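Local coordinates for protein fluvirucin B1 DH domain from module 1 (Actinomadura vulgaris, PDB 6OBV) that probably dehydrates the beta-hydroxyacyl intermediate made by the first module of the fluvirucin B1 polyketide synthase, giving an unsaturated chain, at residues A[57-60]-A[61-64]; A[86-89]-A[90-94]; A[136-139]-A[140-143]. All blocks are in the same frame, centred on the assembly; numbering follows the deposited sequence.

Contact 1 (A[57-60]-A[61-64]); sequences RIST and TTHP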
loop_
_atom_site.group_PDB
_atom_site.type_symbol
_atom_site.label_atom_id
_atom_site.label_comp_id
_atom_site.label_asym_id
_atom_site.label_seq_id
_atom_site.Cartn_x
_atom_site.Cartn_y
_atom_site.Cartn_z
ATOM N N ARG A 57 4.717 9.581 -5.256
ATOM C CA ARG A 57 5.124 9.789 -6.637
ATOM C C ARG A 57 5.788 11.157 -6.742
ATOM O O ARG A 57 5.426 12.089 -6.020
ATOM C CB ARG A 57 3.932 9.664 -7.597
ATOM C CG ARG A 57 3.532 10.952 -8.269
ATOM C CD ARG A 57 2.325 10.781 -9.164
ATOM N NE ARG A 57 2.600 9.943 -10.325
ATOM C CZ ARG A 57 1.687 9.613 -11.240
ATOM N NH1 ARG A 57 0.437 10.053 -11.125
ATOM N NH2 ARG A 57 2.019 8.838 -12.270
ATOM N N ILE A 58 6.791 11.261 -7.623
ATOM C CA ILE A 58 7.470 12.528 -7.863
ATOM C C ILE A 58 7.706 12.690 -9.360
ATOM O O ILE A 58 7.662 11.730 -10.131
ATOM C CB ILE A 58 8.805 12.639 -7.085
ATOM C CG1 ILE A 58 9.749 11.522 -7.488
ATOM C CG2 ILE A 58 8.570 12.615 -5.563
ATOM C CD1 ILE A 58 11.037 11.511 -6.697
ATOM N N SER A 59 7.959 13.932 -9.762
ATOM C CA SER A 59 8.242 14.269 -11.156
ATOM C C SER A 59 8.771 15.690 -11.175
ATOM O O SER A 59 8.465 16.477 -10.280
ATOM C CB SER A 59 7.000 14.151 -12.037
ATOM O OG SER A 59 6.373 15.407 -12.204
ATOM N N THR A 60 9.561 16.023 -12.202
ATOM C CA THR A 60 10.049 17.399 -12.295
ATOM C C THR A 60 8.899 18.394 -12.385
ATOM O O THR A 60 9.082 19.577 -12.080
ATOM C CB THR A 60 10.988 17.581 -13.500
ATOM O OG1 THR A 60 10.269 17.328 -14.710
ATOM C CG2 THR A 60 12.180 16.622 -13.427
ATOM N N THR A 61 7.707 17.934 -12.768
ATOM C CA THR A 61 6.563 18.829 -12.881
ATOM C C THR A 61 6.014 19.209 -11.510
ATOM O O THR A 61 5.638 20.361 -11.290
ATOM C CB THR A 61 5.467 18.166 -13.720
ATOM O OG1 THR A 61 5.954 17.981 -15.045
ATOM C CG2 THR A 61 4.216 19.007 -13.747
ATOM N N THR A 62 5.948 18.247 -10.587
ATOM C CA THR A 62 5.417 18.487 -9.252
ATOM C C THR A 62 6.505 18.836 -8.247
ATOM O O THR A 62 6.214 19.456 -7.215
ATOM C CB THR A 62 4.664 17.243 -8.765
ATOM O OG1 THR A 62 5.526 16.103 -8.889
ATOM C CG2 THR A 62 3.379 17.027 -9.593
ATOM N N HIS A 63 7.739 18.441 -8.537
ATOM C CA HIS A 63 8.913 18.690 -7.702
ATOM C C HIS A 63 9.993 19.305 -8.586
ATOM O O HIS A 63 10.948 18.626 -8.986
ATOM C CB HIS A 63 9.389 17.387 -7.060
ATOM C CG HIS A 63 8.367 16.742 -6.172
ATOM N ND1 HIS A 63 7.274 16.056 -6.662
ATOM C CD2 HIS A 63 8.269 16.689 -4.822
ATOM C CE1 HIS A 63 6.549 15.606 -5.652
ATOM N NE2 HIS A 63 7.134 15.976 -4.523
ATOM N N PRO A 64 9.861 20.586 -8.938
ATOM C CA PRO A 64 10.791 21.176 -9.924
ATOM C C PRO A 64 12.240 21.211 -9.461
ATOM O O PRO A 64 13.143 21.328 -10.299
ATOM C CB PRO A 64 10.235 22.591 -10.133
ATOM C CG PRO A 64 9.413 22.873 -8.900
ATOM C CD PRO A 64 8.850 21.552 -8.468
#
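Ser59 reaches forward at the end of strand 52-58 and accepts the amides of the following residues in an ST turn. Its OG takes Thr61 N at 2.9 Å and Thr62 N at 3.3 Å, the second bond the straighter of the two, with 153° at the hydrogen. The backbone oxygen of the same serine takes His63 N at 2.7 Å, nearly head-on to the carbonyl, and a weak bond from Thr62 N. The chain so turns out of a strand of what is, in this dehydratase family, a double hot-dog fold. The packed half of the contact lies round the His63 ring. Ile58 CG2 sits over one face, 3.8 Å from the ring centroid and displaced toward the rim, a CH-pi contact in which the two side chains cross at about a right angle. In the plane of the ring, Ser59 O lies at its edge. Thr62 OG1 turns back between its own N and carbonyl carbon (chi1 53°), which lets it hydrogen-bond His63 ND1 at 2.8 Å. Thr61 and Thr62 mark the open, solvent side. Further on, Thr60 O meets Pro64 CA in a CA-H...O contact of 3.2 Å. Phe77 packs on Ile58 and Tyr223 on His63. With both ring nitrogens hydrogen-bonded and a methyl group over one face, the imidazole is fixed in its rotation; NE2 probably gives its proton to Pro38 O, since a carbonyl can only accept.

Contact 2 (A[86-89]-A[90-94]); sequences AVRA and GDEVG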
loop_
_atom_site.group_PDB
_atom_site.type_symbol
_atom_site.label_atom_id
_atom_site.label_comp_id
_atom_site.label_asym_id
_atom_site.label_seq_id
_atom_site.Cartn_x
_atom_site.Cartn_y
_atom_site.Cartn_z
ATOM N N ALA A 86 13.126 8.109 4.310
ATOM C CA ALA A 86 13.277 7.141 5.383
ATOM C C ALA A 86 12.845 7.733 6.726
ATOM O O ALA A 86 12.194 7.062 7.531
ATOM C CB ALA A 86 14.734 6.660 5.435
ATOM N N VAL A 87 13.190 8.993 6.987
ATOM C CA VAL A 87 12.822 9.583 8.272
ATOM C C VAL A 87 11.310 9.774 8.367
ATOM O O VAL A 87 10.701 9.487 9.406
ATOM C CB VAL A 87 13.593 10.894 8.489
ATOM C CG1 VAL A 87 12.913 11.706 9.591
ATOM C CG2 VAL A 87 15.043 10.580 8.875
ATOM N N ARG A 88 10.676 10.237 7.285
ATOM C CA ARG A 88 9.226 10.401 7.308
ATOM C C ARG A 88 8.520 9.076 7.579
ATOM O O ARG A 88 7.523 9.032 8.312
ATOM C CB ARG A 88 8.743 11.007 5.993
ATOM C CG ARG A 88 7.269 11.416 5.998
ATOM C CD ARG A 88 6.940 12.187 7.251
ATOM N NE ARG A 88 5.523 12.565 7.310
ATOM C CZ ARG A 88 4.543 11.767 7.725
ATOM N NH1 ARG A 88 4.808 10.531 8.129
ATOM N NH2 ARG A 88 3.291 12.204 7.745
ATOM N N ALA A 89 9.023 7.976 7.011
ATOM C CA ALA A 89 8.416 6.682 7.312
ATOM C C ALA A 89 8.653 6.308 8.767
ATOM O O ALA A 89 7.767 5.756 9.427
ATOM C CB ALA A 89 8.968 5.610 6.377
ATOM N N GLY A 90 9.832 6.638 9.296
ATOM C CA GLY A 90 10.068 6.445 10.715
ATOM C C GLY A 90 9.045 7.133 11.601
ATOM O O GLY A 90 8.587 6.555 12.592
ATOM N N ASP A 91 8.698 8.392 11.286
ATOM C CA ASP A 91 7.694 9.092 12.087
ATOM C C ASP A 91 6.365 8.359 12.081
ATOM O O ASP A 91 5.624 8.393 13.069
ATOM C CB ASP A 91 7.446 10.500 11.559
ATOM C CG ASP A 91 8.662 11.344 11.589
ATOM O OD1 ASP A 91 9.558 11.048 12.404
ATOM O OD2 ASP A 91 8.722 12.293 10.782
ATOM N N GLU A 92 6.027 7.730 10.960
ATOM C CA GLU A 92 4.721 7.117 10.833
ATOM C C GLU A 92 4.597 5.898 11.732
ATOM O O GLU A 92 3.480 5.527 12.101
ATOM C CB GLU A 92 4.481 6.764 9.359
ATOM C CG GLU A 92 3.008 6.675 8.945
ATOM C CD GLU A 92 2.286 8.022 8.987
ATOM O OE1 GLU A 92 2.950 9.093 8.988
ATOM O OE2 GLU A 92 1.038 7.993 9.007
ATOM N N VAL A 93 5.716 5.285 12.118
ATOM C CA VAL A 93 5.704 4.113 12.987
ATOM C C VAL A 93 6.317 4.417 14.356
ATOM O O VAL A 93 6.681 3.496 15.078
ATOM C CB VAL A 93 6.403 2.910 12.326
ATOM C CG1 VAL A 93 5.536 2.320 11.218
ATOM C CG2 VAL A 93 7.748 3.300 11.790
ATOM N N GLY A 94 6.431 5.692 14.728
ATOM C CA GLY A 94 7.050 6.048 15.994
ATOM C C GLY A 94 8.480 5.581 16.150
ATOM O O GLY A 94 8.891 5.229 17.257
#
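A Schellman motif ends helix 79-92, and the i to i+4 salt bridge of Arg88 and Glu92 overlaps it. Arg88 NH1 meets Glu92 OE1 at 2.5 Å with an almost linear N-H...O angle of 176°, a bridge so short that its length is no measure of strength. The carboxylate oxygen lies in the guanidinium plane, and the two flat groups are turned only 21° against each other. Both chains start anti to their own backbone N and then bend at chi2, which carries their ends together along the helix surface. The carboxylate of Asp91 stays further off, with OD2 4.0 Å from Arg88 CD. Underneath, Gly90 N and Asp91 N bond to Ala86 O and Val87 O at 3.0 Å each, whereas the bonds from Glu92 N to Arg88 O and from Val93 N to Ala89 O are weak as the helix runs out. Gly94, with positive phi, is the C-prime residue, its N weakly bonded to Asp91 O. Ala89 faces Leu54, Val119 and Val121, and Val93 lies on Met52 and Val121, so this side of the helix packs across strands 52-58 and 115-121; Ala86 and Val87 meet Leu101 and Leu98 of strand 97-103.

Contact 3 (A[136-139]-A[140-143]); sequences ARTG and QRPW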
loop_
_atom_site.group_PDB
_atom_site.type_symbol
_atom_site.label_atom_id
_atom_site.label_comp_id
_atom_site.label_asym_id
_atom_site.label_seq_id
_atom_site.Cartn_x
_atom_site.Cartn_y
_atom_site.Cartn_z
ATOM N N ALA A 136 11.960 2.288 -6.050
ATOM C CA ALA A 136 11.425 3.245 -7.004
ATOM C C ALA A 136 11.327 2.592 -8.366
ATOM O O ALA A 136 12.032 1.622 -8.673
ATOM C CB ALA A 136 12.288 4.518 -7.083
ATOM N N ARG A 137 10.433 3.136 -9.186
ATOM C CA ARG A 137 10.344 2.697 -10.572
ATOM C C ARG A 137 9.605 3.753 -11.374
ATOM O O ARG A 137 8.873 4.583 -10.822
ATOM C CB ARG A 137 9.634 1.347 -10.687
ATOM C CG ARG A 137 8.192 1.397 -10.277
ATOM C CD ARG A 137 7.407 0.305 -10.959
ATOM N NE ARG A 137 6.018 0.280 -10.507
ATOM C CZ ARG A 137 5.233 -0.792 -10.567
ATOM N NH1 ARG A 137 5.704 -1.929 -11.060
ATOM N NH2 ARG A 137 3.980 -0.732 -10.127
ATOM N N THR A 138 9.838 3.733 -12.687
ATOM C CA THR A 138 9.141 4.593 -13.631
ATOM C C THR A 138 8.440 3.717 -14.646
ATOM O O THR A 138 8.975 2.677 -15.050
ATOM C CB THR A 138 10.086 5.550 -14.369
ATOM O OG1 THR A 138 10.904 4.804 -15.277
ATOM C CG2 THR A 138 10.975 6.270 -13.405
ATOM N N GLY A 139 7.256 4.156 -15.065
ATOM C CA GLY A 139 6.461 3.371 -15.991
ATOM C C GLY A 139 6.259 1.964 -15.476
ATOM O O GLY A 139 5.937 1.742 -14.299
ATOM N N GLN A 140 6.479 0.992 -16.355
ATOM C CA GLN A 140 6.302 -0.419 -16.042
ATOM C C GLN A 140 7.641 -1.145 -15.915
ATOM O O GLN A 140 7.742 -2.343 -16.193
ATOM C CB GLN A 140 5.414 -1.080 -17.098
ATOM C CG GLN A 140 5.544 -0.462 -18.485
ATOM C CD GLN A 140 4.543 -1.034 -19.474
ATOM O OE1 GLN A 140 3.933 -2.074 -19.224
ATOM N NE2 GLN A 140 4.377 -0.361 -20.609
ATOM N N ARG A 141 8.680 -0.426 -15.508
ATOM C CA ARG A 141 9.956 -1.045 -15.203
ATOM C C ARG A 141 9.877 -1.758 -13.852
ATOM O O ARG A 141 8.992 -1.472 -13.041
ATOM C CB ARG A 141 11.056 0.016 -15.199
ATOM C CG ARG A 141 12.078 -0.116 -16.332
ATOM C CD ARG A 141 11.762 0.810 -17.491
ATOM N NE ARG A 141 11.831 2.222 -17.115
ATOM C CZ ARG A 141 12.911 2.989 -17.257
ATOM N NH1 ARG A 141 14.029 2.485 -17.767
ATOM N NH2 ARG A 141 12.873 4.265 -16.886
ATOM N N PRO A 142 10.767 -2.716 -13.595
ATOM C CA PRO A 142 10.814 -3.328 -12.261
ATOM C C PRO A 142 11.290 -2.346 -11.204
ATOM O O PRO A 142 12.091 -1.446 -11.469
ATOM C CB PRO A 142 11.814 -4.477 -12.431
ATOM C CG PRO A 142 12.671 -4.048 -13.578
ATOM C CD PRO A 142 11.714 -3.365 -14.519
ATOM N N TRP A 143 10.766 -2.524 -9.996
ATOM C CA TRP A 143 11.257 -1.789 -8.842
ATOM C C TRP A 143 12.751 -2.010 -8.651
ATOM O O TRP A 143 13.272 -3.117 -8.841
ATOM C CB TRP A 143 10.523 -2.223 -7.575
ATOM C CG TRP A 143 9.059 -1.919 -7.533
ATOM C CD1 TRP A 143 8.045 -2.762 -7.853
ATOM C CD2 TRP A 143 8.446 -0.688 -7.127
ATOM N NE1 TRP A 143 6.838 -2.137 -7.675
ATOM C CE2 TRP A 143 7.058 -0.863 -7.224
ATOM C CE3 TRP A 143 8.939 0.539 -6.692
ATOM C CZ2 TRP A 143 6.155 0.148 -6.915
ATOM C CZ3 TRP A 143 8.041 1.547 -6.367
ATOM C CH2 TRP A 143 6.662 1.343 -6.485
#
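Strands 130-137 and 144-152 form a beta hairpin whose tip is a type II' turn from Thr138 to Arg141, with Gly139 at the second position in a positive-phi conformation. Arg141 N closes the turn on Thr138 O at 3.2 Å. The side chains of the same two residues lie side by side and add a second link: Arg141 NH2 gives Thr138 OG1 a 2.6 Å bond, tilted 17° from the guanidinium plane, and NE adds a weak one. Arg141 bends at chi2 and chi3 to fold its guanidinium back onto that hydroxyl, so one arginine grips the threonine oxygen firmly through NH2 and only weakly through NE. Below the turn, Arg137 lies along the indole of Trp143. Its CG stands over the six-membered ring, 3.7 Å from the centroid and 9° off the normal, a CH-pi contact, and from CG to NE the chain runs extended across the face. The guanidinium beyond it is inclined by 20° to the ring plane, close to parallel. Its polar end is held from outside the hairpin: NE bonds Gln116 OE1 of strand 115-121, and NH1 makes a salt bridge with Glu45 of the second subunit. Trp143 also packs on Pro47 of that subunit, so the Arg137-Trp143 pair is part of the contact between the subunits. At the other side of the ring system, Ala136 N lies in the indole plane at its edge, 3.5 Å from Trp143 CE3. Nearest the middle of the guanidinium face is Trp143 NE1, 3.6 Å from Arg137 CZ.

How the contacts relate
From the N terminus the three contacts come in series along the chain, with neither nesting nor crossing. Contact 1 turns the chain as it leaves strand 52-58, contact 2 ends helix 79-92 just before strand 97-103, and contact 3 closes the hairpin between strands 130-137 and 144-152. None touches another; contacts 1 and 3 are the closest, about 7 Å between nearest atoms, and Val115 of strand 115-121 meets Ile58 of the first as well as Ala136 and Thr138 of the third. Further along that strand, Val119 and Val121 meet the helix of contact 2, consistent with the hot-dog helix in the first half of the family's double hot-dog fold.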